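Local coordinates for periplasmic branched-chain amino acid-binding protein (Burkholderia mallei, PDB 3I09) that probably captures branched-chain amino acids or related small carboxylates in the periplasm for an ABC transporter, and here holds acetoacetic acid, at residues Y17-D21 and F232-V236; P178-F184 and D207-A211; D251-W255 and M275-A281; S14-A18 and A204-T208; H52-A56 and T79-T83. The contacts are given in a common frame with arbitrary orientation. Where two conformers were deposited one is given. Residue numbers count along the deposited sequence, not the author numbering.

Contact 1. Residues Y17-D21 and F232-V236; sequences YADID and FINDV. With AAE (acetoacetic acid), chain C; EDO (1,2-ethanediol), chain G.
In this type I periplasmic binding protein the contact crosses the ligand cleft beside the bound acetoacetic acid: residues 17-21, in the loop between strand 5-11 and helix 22-36 of one lobe, meet the start of helix 233-239 of the other. Residues 18-20 take helical backbone angles without regular helical bonding. Phe232 is the N-cap residue, and its N donates to Asp235 OD2 at 2.8 Å. Ile20 faces Asn234, with their CA atoms 6.0 Å apart. Ile20 buries the most surface; its p,t rotamer puts CD1 3.6 Å from Phe232 CD2 and 3.8 Å from AAE C9, so this methyl packs between the Phe232 ring and the ligand methyl. The Phe232 ring (chi1 m, chi2 -81°) meets it obliquely. Asn234 (chi1 m, chi2 76°) points toward the loop and lays OD1, a buried oxygen with no hydrogen-bonding partner, 3.6 Å from Ile20 CA. Its ND2 approaches Asp19 O to 3.4 Å, at an angle too poor for a bond. Such mainly van der Waals closure around a ligand is consistent with a closed cleft. Asp235 OD1 accepts from O1 of a 1,2-ethanediol (EDO), probably from the crystallisation liquor, a very short hydrogen bond of 2.4 Å.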
# COMPACT_ATOMS: atom_id res chain seq x y z
N TYR A 17 -11.17 -2.85 -3.44
CA TYR A 17 -9.70 -3.02 -3.54
C TYR A 17 -9.26 -4.29 -4.29
O TYR A 17 -8.05 -4.57 -4.37
CB TYR A 17 -9.07 -3.00 -2.13
CG TYR A 17 -9.34 -1.73 -1.36
CD1 TYR A 17 -9.26 -0.51 -1.96
CD2 TYR A 17 -9.65 -1.77 0.02
CE1 TYR A 17 -9.48 0.67 -1.24
CE2 TYR A 17 -9.89 -0.61 0.74
CZ TYR A 17 -9.79 0.61 0.10
OH TYR A 17 -10.01 1.79 0.78
N ALA A 18 -10.20 -5.01 -4.90
CA ALA A 18 -9.88 -6.31 -5.52
C ALA A 18 -8.93 -6.15 -6.71
O ALA A 18 -8.02 -6.96 -6.87
CB ALA A 18 -11.17 -7.05 -5.96
N ASP A 19 -9.12 -5.11 -7.51
CA ASP A 19 -8.33 -4.97 -8.75
C ASP A 19 -6.91 -4.64 -8.46
O ASP A 19 -6.02 -5.10 -9.15
CB ASP A 19 -8.91 -3.89 -9.68
CG ASP A 19 -10.22 -4.26 -10.30
OD1 ASP A 19 -10.50 -5.47 -10.48
OD2 ASP A 19 -10.97 -3.32 -10.62
N ILE A 20 -6.66 -3.82 -7.44
CA ILE A 20 -5.29 -3.35 -7.16
C ILE A 20 -4.44 -4.42 -6.43
O ILE A 20 -3.22 -4.33 -6.36
CB ILE A 20 -5.30 -2.01 -6.34
CG1 ILE A 20 -6.03 -2.18 -5.01
CG2 ILE A 20 -5.91 -0.85 -7.13
CD1 ILE A 20 -5.84 -1.00 -4.08
N ASP A 21 -5.09 -5.44 -5.87
CA ASP A 21 -4.41 -6.49 -5.13
C ASP A 21 -5.18 -7.78 -5.40
O ASP A 21 -5.03 -8.38 -6.50
CB ASP A 21 -4.29 -6.13 -3.62
CG ASP A 21 -3.43 -7.12 -2.83
OD1 ASP A 21 -2.43 -7.66 -3.42
OD2 ASP A 21 -3.72 -7.36 -1.62
N PHE A 232 -3.38 3.86 -7.55
CA PHE A 232 -2.62 2.79 -8.14
C PHE A 232 -2.88 2.77 -9.65
O PHE A 232 -3.79 3.42 -10.15
CB PHE A 232 -3.05 1.44 -7.51
CG PHE A 232 -2.72 1.34 -6.06
CD1 PHE A 232 -1.44 0.99 -5.66
CD2 PHE A 232 -3.67 1.68 -5.10
CE1 PHE A 232 -1.13 0.91 -4.28
CE2 PHE A 232 -3.35 1.59 -3.73
CZ PHE A 232 -2.09 1.23 -3.34
N ILE A 233 -2.11 1.97 -10.37
CA ILE A 233 -2.21 1.96 -11.83
C ILE A 233 -3.62 1.56 -12.29
O ILE A 233 -4.11 2.09 -13.28
CB ILE A 233 -1.10 1.06 -12.46
CG1 ILE A 233 -0.91 1.44 -13.93
CG2 ILE A 233 -1.40 -0.47 -12.31
CD1 ILE A 233 0.15 0.61 -14.62
N ASN A 234 -4.31 0.71 -11.53
CA ASN A 234 -5.65 0.24 -11.91
C ASN A 234 -6.69 1.36 -11.80
O ASN A 234 -7.71 1.38 -12.52
CB ASN A 234 -6.09 -0.94 -11.04
CG ASN A 234 -5.03 -1.99 -10.93
OD1 ASN A 234 -4.04 -1.81 -10.18
ND2 ASN A 234 -5.17 -3.07 -11.72
N ASP A 235 -6.43 2.28 -10.87
CA ASP A 235 -7.31 3.43 -10.68
C ASP A 235 -7.20 4.37 -11.89
O ASP A 235 -8.19 4.86 -12.43
CB ASP A 235 -6.95 4.15 -9.37
CG ASP A 235 -7.00 3.24 -8.12
OD1 ASP A 235 -7.93 2.42 -7.99
OD2 ASP A 235 -6.11 3.39 -7.22
N VAL A 236 -5.97 4.60 -12.36
CA VAL A 236 -5.79 5.36 -13.60
C VAL A 236 -6.45 4.67 -14.80
O VAL A 236 -7.10 5.31 -15.64
CB VAL A 236 -4.30 5.66 -13.89
CG1 VAL A 236 -4.14 6.48 -15.17
CG2 VAL A 236 -3.63 6.43 -12.69
O1 AAE C . -4.79 0.87 3.94
C2 AAE C . -5.84 0.90 3.28
O3 AAE C . -6.96 0.68 3.79
C4 AAE C . -5.75 1.29 1.81
C5 AAE C . -5.62 0.08 0.93
O8 AAE C . -5.35 -1.05 1.41
C9 AAE C . -5.65 0.36 -0.54
C1 EDO G . -9.59 0.47 -9.56
O1 EDO G . -8.95 0.22 -8.31
C2 EDO G . -11.00 -0.09 -9.50
O2 EDO G . -12.01 0.93 -9.47

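Contact 2. Residues P178-F184 and D207-A211; sequences PLSASDF and DTVNA
Within the lobe built on parallel strands 170-177, 142-148, 198-202 and 225-228, an alpha/beta fold, the loop 178-184 leading from strand 170-177 to helix 185-193 is pinned to an early turn of helix 205-217. Residues 207-211 are helical; the loop has no regular structure and turns at Ser180, whose phi/psi of 60/47° lies in the left-handed region. CA atoms pair Ser180 with Asp207 at 5.6 Å and Phe184 with Ala211 at 6.3 Å. Asp207 (chi1 -82°, chi2 -28°) swings its carboxylate into the loop: OD2 accepts from Ser180 N at 2.9 Å, and OD1 accepts a weak bond from Ala181 N at 3.1 Å. One carboxylate thus holds two successive amides. Leu179, in the t,p rotamer, has its CA-to-CB bond directed away from the helix yet returns CD1 to 3.5 Å from Asp207 OD2; beyond, it packs on Tyr17 and Tyr150 beside the ligand pocket. Phe184 (chi1 m, chi2 -87°) points toward the helix and lays a ring face on Ala211, whose CB stands 4.1 Å from the ring centroid, a CH-pi contact; CE2 also comes 3.7 Å from Asn210 CB. Asn210, chi1 m, directs its amide at a water that bridges the segments: water 1 accepts from Asn210 ND2 at 3.0 Å and donates to Asp207 OD1 at 2.7 Å and Ala181 O at 2.8 Å.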
# COMPACT_ATOMS: atom_id res chain seq x y z
N PRO A 178 -18.36 6.99 4.19
CA PRO A 178 -18.21 5.59 4.46
C PRO A 178 -17.32 4.91 3.42
O PRO A 178 -17.27 5.32 2.26
CB PRO A 178 -19.65 5.05 4.36
CG PRO A 178 -20.37 6.03 3.48
CD PRO A 178 -19.74 7.34 3.80
N LEU A 179 -16.64 3.85 3.85
CA LEU A 179 -15.85 3.01 2.95
C LEU A 179 -16.78 2.50 1.86
O LEU A 179 -17.89 2.05 2.14
CB LEU A 179 -15.18 1.87 3.71
CG LEU A 179 -14.34 0.89 2.86
CD1 LEU A 179 -13.20 1.66 2.23
CD2 LEU A 179 -13.82 -0.34 3.66
N SER A 180 -16.33 2.60 0.62
CA SER A 180 -17.11 2.18 -0.53
C SER A 180 -18.46 2.93 -0.65
O SER A 180 -19.52 2.30 -0.85
CB SER A 180 -17.33 0.67 -0.48
OG SER A 180 -17.46 0.15 -1.78
N ALA A 181 -18.40 4.24 -0.50
CA ALA A 181 -19.58 5.12 -0.61
C ALA A 181 -20.27 5.03 -1.97
O ALA A 181 -19.60 4.97 -3.04
CB ALA A 181 -19.19 6.58 -0.31
N SER A 182 -21.60 5.06 -1.98
CA SER A 182 -22.32 4.93 -3.24
C SER A 182 -22.71 6.28 -3.80
O SER A 182 -23.24 6.35 -4.90
CB SER A 182 -23.55 4.06 -3.07
OG SER A 182 -24.47 4.72 -2.25
N ASP A 183 -22.45 7.36 -3.06
CA ASP A 183 -22.84 8.70 -3.48
C ASP A 183 -21.94 9.72 -2.79
O ASP A 183 -21.88 9.79 -1.55
CB ASP A 183 -24.34 8.95 -3.17
CG ASP A 183 -24.87 10.29 -3.70
OD1 ASP A 183 -24.08 11.14 -4.18
OD2 ASP A 183 -26.11 10.50 -3.66
N PHE A 184 -21.20 10.49 -3.58
CA PHE A 184 -20.27 11.48 -3.05
C PHE A 184 -20.75 12.93 -3.15
O PHE A 184 -20.00 13.84 -2.78
CB PHE A 184 -18.95 11.38 -3.81
CG PHE A 184 -18.11 10.22 -3.40
CD1 PHE A 184 -17.23 10.32 -2.33
CD2 PHE A 184 -18.19 9.02 -4.08
CE1 PHE A 184 -16.43 9.24 -1.96
CE2 PHE A 184 -17.40 7.93 -3.70
CZ PHE A 184 -16.53 8.05 -2.64
N ASP A 207 -13.13 4.03 -4.12
CA ASP A 207 -13.55 5.33 -3.54
C ASP A 207 -12.86 6.49 -4.26
O ASP A 207 -13.49 7.49 -4.59
CB ASP A 207 -13.28 5.42 -2.01
CG ASP A 207 -14.36 4.74 -1.15
OD1 ASP A 207 -15.54 4.67 -1.61
OD2 ASP A 207 -14.02 4.26 -0.03
N THR A 208 -11.56 6.36 -4.50
CA THR A 208 -10.82 7.37 -5.21
C THR A 208 -11.38 7.52 -6.64
O THR A 208 -11.57 8.64 -7.14
CB THR A 208 -9.33 7.02 -5.26
OG1 THR A 208 -8.84 6.87 -3.92
CG2 THR A 208 -8.51 8.11 -5.96
N VAL A 209 -11.65 6.40 -7.28
CA VAL A 209 -12.16 6.41 -8.64
C VAL A 209 -13.50 7.10 -8.69
O VAL A 209 -13.72 8.03 -9.50
CB VAL A 209 -12.21 4.99 -9.23
CG1 VAL A 209 -13.09 4.93 -10.51
CG2 VAL A 209 -10.77 4.50 -9.50
N ASN A 210 -14.41 6.67 -7.82
CA ASN A 210 -15.77 7.22 -7.80
C ASN A 210 -15.79 8.69 -7.40
O ASN A 210 -16.58 9.45 -7.97
CB ASN A 210 -16.69 6.38 -6.93
CG ASN A 210 -17.03 5.04 -7.58
OD1 ASN A 210 -17.06 4.93 -8.83
ND2 ASN A 210 -17.31 4.03 -6.76
N ALA A 211 -14.91 9.10 -6.48
CA ALA A 211 -14.86 10.50 -6.05
C ALA A 211 -14.34 11.39 -7.16
O ALA A 211 -14.82 12.51 -7.31
CB ALA A 211 -13.96 10.66 -4.79
O HOH W 1 -17.06 4.15 -3.76

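Contact 3. Residues D251-W255 and M275-A281; sequences DSWYW and MPSSLQA
A helix N-terminus with a capping box here packs against the irregular chain that leaves strand 248-251; the closest CA pairs are Trp253-Ser278, 4.9 Å, and Trp255-Pro276, 6.9 Å. Met275, a selenomethionine in the m,m,t rotamer, lies across one face of Trp255 (chi1 p, chi2 -90°): SE is 3.7 Å from the centroid of the five-membered ring, a Met-aromatic contact, and CE 3.4 Å from that of the six-membered ring. Pro276 CG touches Trp253 CH2 at 3.7 Å, and water 4 links Pro276 O (2.8 Å) to Trp255 N (2.9 Å). Ser277 is the N-cap: its OG accepts from Gln280 N at 3.3 Å, while its N donates to Gln280 OE1 at 2.9 Å. Ser278, chi1 p, donates from OG to Asp251 OD1 at 2.6 Å; water 2 joins Ser278 N (3.1 Å) to Asp251 OD2 (2.7 Å). Ala281 CB sits 3.5 Å above the centroid of the six-membered ring of Trp253 (chi1 t, chi2 90°). Around this core, Asp251 pairs its backbone with Tyr334 of strand 329-338, Trp253 and Pro276 pack on helix 259-272, and Ser277 OG bonds Ile20 O, tying helix 278-297 to the ligand-cleft loop.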
# COMPACT_ATOMS: atom_id res chain seq x y z
N ASP A 251 4.14 6.65 -5.48
CA ASP A 251 3.98 5.17 -5.55
C ASP A 251 5.32 4.51 -5.31
O ASP A 251 6.35 5.17 -5.38
CB ASP A 251 3.36 4.72 -6.88
CG ASP A 251 2.56 3.34 -6.76
OD1 ASP A 251 2.73 2.58 -5.78
OD2 ASP A 251 1.68 3.06 -7.62
N SER A 252 5.32 3.21 -5.04
CA SER A 252 6.57 2.52 -4.73
C SER A 252 7.18 1.79 -5.90
O SER A 252 8.32 1.33 -5.79
CB SER A 252 6.35 1.51 -3.59
OG SER A 252 5.53 0.43 -4.00
N TRP A 253 6.43 1.60 -6.98
CA TRP A 253 6.88 0.75 -8.11
C TRP A 253 5.98 0.99 -9.28
O TRP A 253 4.79 1.29 -9.11
CB TRP A 253 6.81 -0.71 -7.69
CG TRP A 253 7.37 -1.69 -8.65
CD1 TRP A 253 8.66 -2.14 -8.68
CD2 TRP A 253 6.67 -2.41 -9.67
NE1 TRP A 253 8.82 -3.08 -9.67
CE2 TRP A 253 7.60 -3.27 -10.29
CE3 TRP A 253 5.35 -2.39 -10.13
CZ2 TRP A 253 7.24 -4.10 -11.36
CZ3 TRP A 253 4.99 -3.28 -11.15
CH2 TRP A 253 5.93 -4.09 -11.78
N TYR A 254 6.55 0.90 -10.49
CA TYR A 254 5.76 1.00 -11.70
C TYR A 254 6.41 0.12 -12.75
O TYR A 254 7.67 -0.01 -12.84
CB TYR A 254 5.56 2.46 -12.20
CG TYR A 254 6.83 3.23 -12.51
CD1 TYR A 254 7.69 3.64 -11.50
CD2 TYR A 254 7.16 3.55 -13.82
CE1 TYR A 254 8.85 4.36 -11.79
CE2 TYR A 254 8.31 4.26 -14.12
CZ TYR A 254 9.15 4.65 -13.10
OH TYR A 254 10.31 5.33 -13.40
N TRP A 255 5.53 -0.54 -13.51
CA TRP A 255 5.95 -1.62 -14.41
C TRP A 255 6.98 -1.16 -15.43
O TRP A 255 7.85 -1.94 -15.82
CB TRP A 255 4.71 -2.23 -15.10
CG TRP A 255 4.05 -1.32 -16.09
CD1 TRP A 255 3.04 -0.40 -15.87
CD2 TRP A 255 4.38 -1.25 -17.46
NE1 TRP A 255 2.73 0.23 -17.05
CE2 TRP A 255 3.55 -0.26 -18.04
CE3 TRP A 255 5.32 -1.91 -18.26
CZ2 TRP A 255 3.63 0.07 -19.40
CZ3 TRP A 255 5.42 -1.55 -19.61
CH2 TRP A 255 4.56 -0.59 -20.16
N MSE A 275 -1.39 -5.11 -16.46
CA MSE A 275 -0.11 -4.74 -15.87
C MSE A 275 -0.29 -4.83 -14.37
O MSE A 275 -1.35 -4.49 -13.87
CB MSE A 275 0.29 -3.29 -16.19
CG MSE A 275 0.80 -3.05 -17.54
SE MSE A 275 2.44 -3.96 -17.88
CE MSE A 275 2.51 -3.53 -19.80
N PRO A 276 0.75 -5.24 -13.64
CA PRO A 276 0.61 -5.31 -12.20
C PRO A 276 0.71 -3.94 -11.54
O PRO A 276 1.42 -3.05 -11.99
CB PRO A 276 1.81 -6.18 -11.76
CG PRO A 276 2.85 -5.90 -12.83
CD PRO A 276 2.04 -5.79 -14.10
N SER A 277 -0.01 -3.79 -10.44
CA SER A 277 0.16 -2.65 -9.56
C SER A 277 1.40 -2.84 -8.67
O SER A 277 1.97 -3.94 -8.58
CB SER A 277 -1.03 -2.49 -8.60
OG SER A 277 -1.03 -3.50 -7.57
N SER A 278 1.77 -1.78 -7.99
CA SER A 278 2.87 -1.84 -7.03
C SER A 278 2.59 -2.86 -5.86
O SER A 278 3.53 -3.45 -5.32
CB SER A 278 3.17 -0.44 -6.47
OG SER A 278 2.05 0.08 -5.76
N LEU A 279 1.32 -3.08 -5.52
CA LEU A 279 0.98 -4.06 -4.50
C LEU A 279 1.23 -5.48 -4.95
O LEU A 279 1.72 -6.30 -4.21
CB LEU A 279 -0.48 -3.88 -4.03
CG LEU A 279 -0.88 -2.50 -3.58
CD1 LEU A 279 -2.32 -2.53 -3.10
CD2 LEU A 279 0.05 -1.93 -2.47
N GLN A 280 0.83 -5.80 -6.19
CA GLN A 280 1.02 -7.11 -6.74
C GLN A 280 2.51 -7.45 -6.90
O GLN A 280 2.94 -8.56 -6.53
CB GLN A 280 0.21 -7.23 -8.05
CG GLN A 280 -1.31 -7.28 -7.75
CD GLN A 280 -2.22 -6.64 -8.77
OE1 GLN A 280 -1.79 -5.96 -9.72
NE2 GLN A 280 -3.54 -6.86 -8.58
N ALA A 281 3.29 -6.48 -7.36
CA ALA A 281 4.77 -6.58 -7.35
C ALA A 281 5.35 -6.81 -5.96
O ALA A 281 6.16 -7.73 -5.72
CB ALA A 281 5.40 -5.29 -7.99
O HOH W 2 0.42 0.94 -8.82
O HOH W 3 3.04 0.50 -3.08
O HOH W 4 2.76 -0.64 -12.51

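Contact 4. Residues S14-A18 and A204-T208; sequences SGLYA and AGGDT. With AAE (acetoacetic acid), chain C.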
# COMPACT_ATOMS: atom_id res chain seq x y z
N SER A 14 -13.06 -9.22 -3.33
CA SER A 14 -14.39 -9.00 -3.91
C SER A 14 -14.91 -7.57 -3.99
O SER A 14 -15.86 -7.32 -4.72
CB SER A 14 -15.43 -9.88 -3.18
OG SER A 14 -15.41 -9.73 -1.76
N GLY A 15 -14.33 -6.63 -3.26
CA GLY A 15 -14.85 -5.26 -3.17
C GLY A 15 -13.95 -4.23 -3.87
O GLY A 15 -13.29 -4.53 -4.88
N LEU A 16 -13.94 -3.02 -3.32
CA LEU A 16 -13.37 -1.86 -3.99
C LEU A 16 -11.82 -1.93 -4.13
O LEU A 16 -11.25 -1.10 -4.85
CB LEU A 16 -13.75 -0.58 -3.27
CG LEU A 16 -13.01 -0.21 -1.97
CD1 LEU A 16 -13.41 1.20 -1.56
CD2 LEU A 16 -13.29 -1.20 -0.82
N TYR A 17 -11.17 -2.85 -3.44
CA TYR A 17 -9.70 -3.02 -3.54
C TYR A 17 -9.26 -4.29 -4.29
O TYR A 17 -8.05 -4.57 -4.37
CB TYR A 17 -9.07 -3.00 -2.13
CG TYR A 17 -9.34 -1.73 -1.36
CD1 TYR A 17 -9.26 -0.51 -1.96
CD2 TYR A 17 -9.65 -1.77 0.02
CE1 TYR A 17 -9.48 0.67 -1.24
CE2 TYR A 17 -9.89 -0.61 0.74
CZ TYR A 17 -9.79 0.61 0.10
OH TYR A 17 -10.01 1.79 0.78
N ALA A 18 -10.20 -5.01 -4.90
CA ALA A 18 -9.88 -6.31 -5.52
C ALA A 18 -8.93 -6.15 -6.71
O ALA A 18 -8.02 -6.96 -6.87
CB ALA A 18 -11.17 -7.05 -5.96
N ALA A 204 -9.07 5.51 -1.14
CA ALA A 204 -8.29 4.63 -2.04
C ALA A 204 -9.20 3.82 -2.94
O ALA A 204 -10.42 3.71 -2.72
CB ALA A 204 -7.44 3.68 -1.22
N GLY A 205 -8.60 3.22 -3.96
CA GLY A 205 -9.30 2.27 -4.79
C GLY A 205 -10.58 2.78 -5.41
O GLY A 205 -10.63 3.89 -5.95
N GLY A 206 -11.65 1.98 -5.32
CA GLY A 206 -12.93 2.36 -5.90
C GLY A 206 -13.47 3.68 -5.37
O GLY A 206 -14.18 4.40 -6.11
N ASP A 207 -13.13 4.03 -4.12
CA ASP A 207 -13.55 5.33 -3.54
C ASP A 207 -12.86 6.49 -4.26
O ASP A 207 -13.49 7.49 -4.59
CB ASP A 207 -13.28 5.42 -2.01
CG ASP A 207 -14.36 4.74 -1.15
OD1 ASP A 207 -15.54 4.67 -1.61
OD2 ASP A 207 -14.02 4.26 -0.03
N THR A 208 -11.56 6.36 -4.50
CA THR A 208 -10.82 7.37 -5.21
C THR A 208 -11.38 7.52 -6.64
O THR A 208 -11.57 8.64 -7.14
CB THR A 208 -9.33 7.02 -5.26
OG1 THR A 208 -8.84 6.87 -3.92
CG2 THR A 208 -8.51 8.11 -5.96
O1 AAE C . -4.79 0.87 3.94
C2 AAE C . -5.84 0.90 3.28
O3 AAE C . -6.96 0.68 3.79
C4 AAE C . -5.75 1.29 1.81
C5 AAE C . -5.62 0.08 0.93
O8 AAE C . -5.35 -1.05 1.41
C9 AAE C . -5.65 0.36 -0.54
O HOH W 5 -11.29 4.32 0.60
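Two successive glycines let a turn of one lobe press directly on the backbone of the other. Gly205 has phi/psi of 55/-133°, and a CB there would lie 2.5 Å from Tyr17 CD1 and 2.8 Å from Leu16 O, a clash on both counts; one on Gly206 would sit a tight 3.0 Å from Leu16 CB. The type I turn Gly15-Ala18, closed by Ala18 N to Gly15 O at 3.1 Å, can therefore bring Leu16 CA within 4.7 Å of Gly206 CA. Gly206 N, near the beginning of helix 205-217, donates to Leu16 O at 3.1 Å, a backbone hydrogen bond across the cleft. The Leu16 side chain points toward the helix and places CD1 3.5 Å from Asp207 OD2. Tyr17 offers its ring edge to the same region, with CE1 3.5 Å from Ala204 O and 3.6 Å from Ala204 CB. One face of that ring covers AAE C9, 3.9 Å from CE1, while Ala204 CB reaches the same methyl at 3.8 Å. Water 5 joins Tyr17 OH (2.8 Å), Ala204 N (3.1 Å) and Asp207 OD2 (2.8 Å); Tyr17 OH also bonds Tyr150 OH, and Asp207 OD2 also accepts from Ser180 N. Tyr17 and Ala204, from different lobes, thus wall the ligand methyl, while the Gly206 N to Leu16 O bond and water 5 join the lobes, consistent with a ligand-bound closed form.

Contact 5. Residues H52-A56 and T79-T83; sequences HQNKA and TNSAT. With AAE (acetoacetic acid), chain C.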
# COMPACT_ATOMS: atom_id res chain seq x y z
N HIS A 52 -11.17 -11.27 2.99
CA HIS A 52 -11.71 -10.67 4.23
C HIS A 52 -12.96 -9.84 4.06
O HIS A 52 -13.55 -9.43 5.06
CB HIS A 52 -10.65 -9.90 5.05
CG HIS A 52 -9.97 -8.77 4.35
ND1 HIS A 52 -10.62 -7.80 3.61
CD2 HIS A 52 -8.67 -8.39 4.40
CE1 HIS A 52 -9.75 -6.89 3.22
NE2 HIS A 52 -8.55 -7.23 3.67
N GLN A 53 -13.33 -9.59 2.81
CA GLN A 53 -14.55 -8.84 2.51
C GLN A 53 -14.54 -7.46 3.19
O GLN A 53 -15.59 -6.92 3.50
CB GLN A 53 -15.78 -9.65 2.95
CG GLN A 53 -15.72 -11.13 2.54
CD GLN A 53 -17.06 -11.83 2.62
OE1 GLN A 53 -18.10 -11.27 2.23
NE2 GLN A 53 -17.04 -13.05 3.12
N ASN A 54 -13.37 -6.90 3.40
CA ASN A 54 -13.24 -5.61 4.13
C ASN A 54 -13.85 -5.60 5.53
O ASN A 54 -14.33 -4.57 6.00
CB ASN A 54 -13.74 -4.46 3.27
CG ASN A 54 -12.86 -4.26 2.09
OD1 ASN A 54 -11.67 -4.04 2.25
ND2 ASN A 54 -13.44 -4.34 0.86
N LYS A 55 -13.73 -6.75 6.20
CA LYS A 55 -14.16 -6.93 7.57
C LYS A 55 -12.97 -7.30 8.45
O LYS A 55 -12.38 -8.39 8.29
CB LYS A 55 -15.21 -8.05 7.66
CG LYS A 55 -16.49 -7.81 6.86
CD LYS A 55 -17.23 -6.56 7.18
CE LYS A 55 -18.56 -6.52 6.37
NZ LYS A 55 -19.27 -5.24 6.55
N ALA A 56 -12.64 -6.43 9.39
CA ALA A 56 -11.50 -6.69 10.28
C ALA A 56 -11.67 -7.97 11.07
O ALA A 56 -10.71 -8.71 11.36
CB ALA A 56 -11.30 -5.50 11.24
N THR A 79 -4.97 -5.65 1.50
CA THR A 79 -5.54 -4.32 1.58
C THR A 79 -6.42 -4.15 2.83
O THR A 79 -6.77 -5.11 3.51
CB THR A 79 -6.33 -4.01 0.29
OG1 THR A 79 -7.25 -5.07 0.02
CG2 THR A 79 -5.37 -3.87 -0.94
N ASN A 80 -6.71 -2.88 3.12
CA ASN A 80 -7.63 -2.44 4.16
C ASN A 80 -6.94 -2.34 5.53
O ASN A 80 -6.63 -3.36 6.16
CB ASN A 80 -8.89 -3.30 4.20
CG ASN A 80 -9.93 -2.75 5.18
OD1 ASN A 80 -9.57 -2.33 6.31
ND2 ASN A 80 -11.22 -2.75 4.78
N SER A 81 -6.66 -1.11 5.96
CA SER A 81 -5.91 -0.89 7.19
C SER A 81 -6.64 -1.37 8.45
O SER A 81 -5.99 -1.69 9.42
CB SER A 81 -5.52 0.58 7.37
OG SER A 81 -4.50 0.96 6.47
N ALA A 82 -7.98 -1.41 8.45
CA ALA A 82 -8.71 -1.94 9.62
C ALA A 82 -8.36 -3.43 9.75
O ALA A 82 -8.07 -3.92 10.86
CB ALA A 82 -10.21 -1.73 9.51
N THR A 83 -8.36 -4.16 8.62
CA THR A 83 -7.96 -5.57 8.64
C THR A 83 -6.48 -5.74 8.95
O THR A 83 -6.10 -6.68 9.67
CB THR A 83 -8.31 -6.34 7.37
OG1 THR A 83 -7.41 -6.01 6.31
CG2 THR A 83 -9.73 -6.09 6.91
O1 AAE C . -4.79 0.87 3.94
C2 AAE C . -5.84 0.90 3.28
O3 AAE C . -6.96 0.68 3.79
C4 AAE C . -5.75 1.29 1.81
C5 AAE C . -5.62 0.08 0.93
O8 AAE C . -5.35 -1.05 1.41
C9 AAE C . -5.65 0.36 -0.54
O HOH W 6 -13.30 -2.12 6.84
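Two side-chain hydrogen bonds, from His52 and Asn80, join these loops. His52 uses both ring nitrogens: ND1 accepts from Asn54 N at 2.9 Å, and NE2 donates to Thr79 O at 2.8 Å, which fixes the imidazole between the two loops. Its ring face carries Thr83 CG2, 3.5 Å from the centroid in a CH-pi contact. Asn80 ND2 divides its donors between Asn54 OD1, 2.9 Å away, and water 6, 3.0 Å away; that water in turn donates to Asn54 O at 2.8 Å. The other half of the Asn54 amide, ND2, is bonded to Asp12 OD2. Asn80 OD1 is left to cap helix 81-94, accepting from Thr83 N at 3.2 Å and, weakly, from Ala82 N at 2.8 Å, while Thr83 OG1 donates to Asn80 O at 2.8 Å. With its side chain so held, Asn80 turns its own N to the ligand: Asn80 N donates to the keto oxygen AAE O8 at 2.9 Å. Ser81 serves the ligand carboxylate, with Ser81 N donating to AAE O3 at 2.8 Å and Ser81 OG to AAE O1 at 2.5 Å. The loop after strand 72-77 thereby presents a helix N-terminus to the carboxylate, and the loop after strand 43-51 packs behind it, consistent with the carboxylate site of type I periplasmic binding proteins that bind amino acids.

Contacts 4 and 1 start from the same loop (14-21), share Tyr17 and Ala18 and bridge the two lobes around the ligand, their centres 7 Å apart. Contact 5, in the lobe of strand 5-11, and contact 2, in that of strand 142-148, lie 16 Å apart between centres, yet Leu179 touches Asn54 and Asn80. Contact 5 falls within the spans of contacts 4 and 1; contact 2 ends, like contact 4, on helix 205-217. Contact 3 follows on helix 278-297, bonded to loop 17-21 through Ser277 and Gln280, its centre 9 Å from that of contact 1 and 23 Å from that of contact 2. Contact 5 places ligand-binding groups; contact 2 anchors a loop beside the pocket.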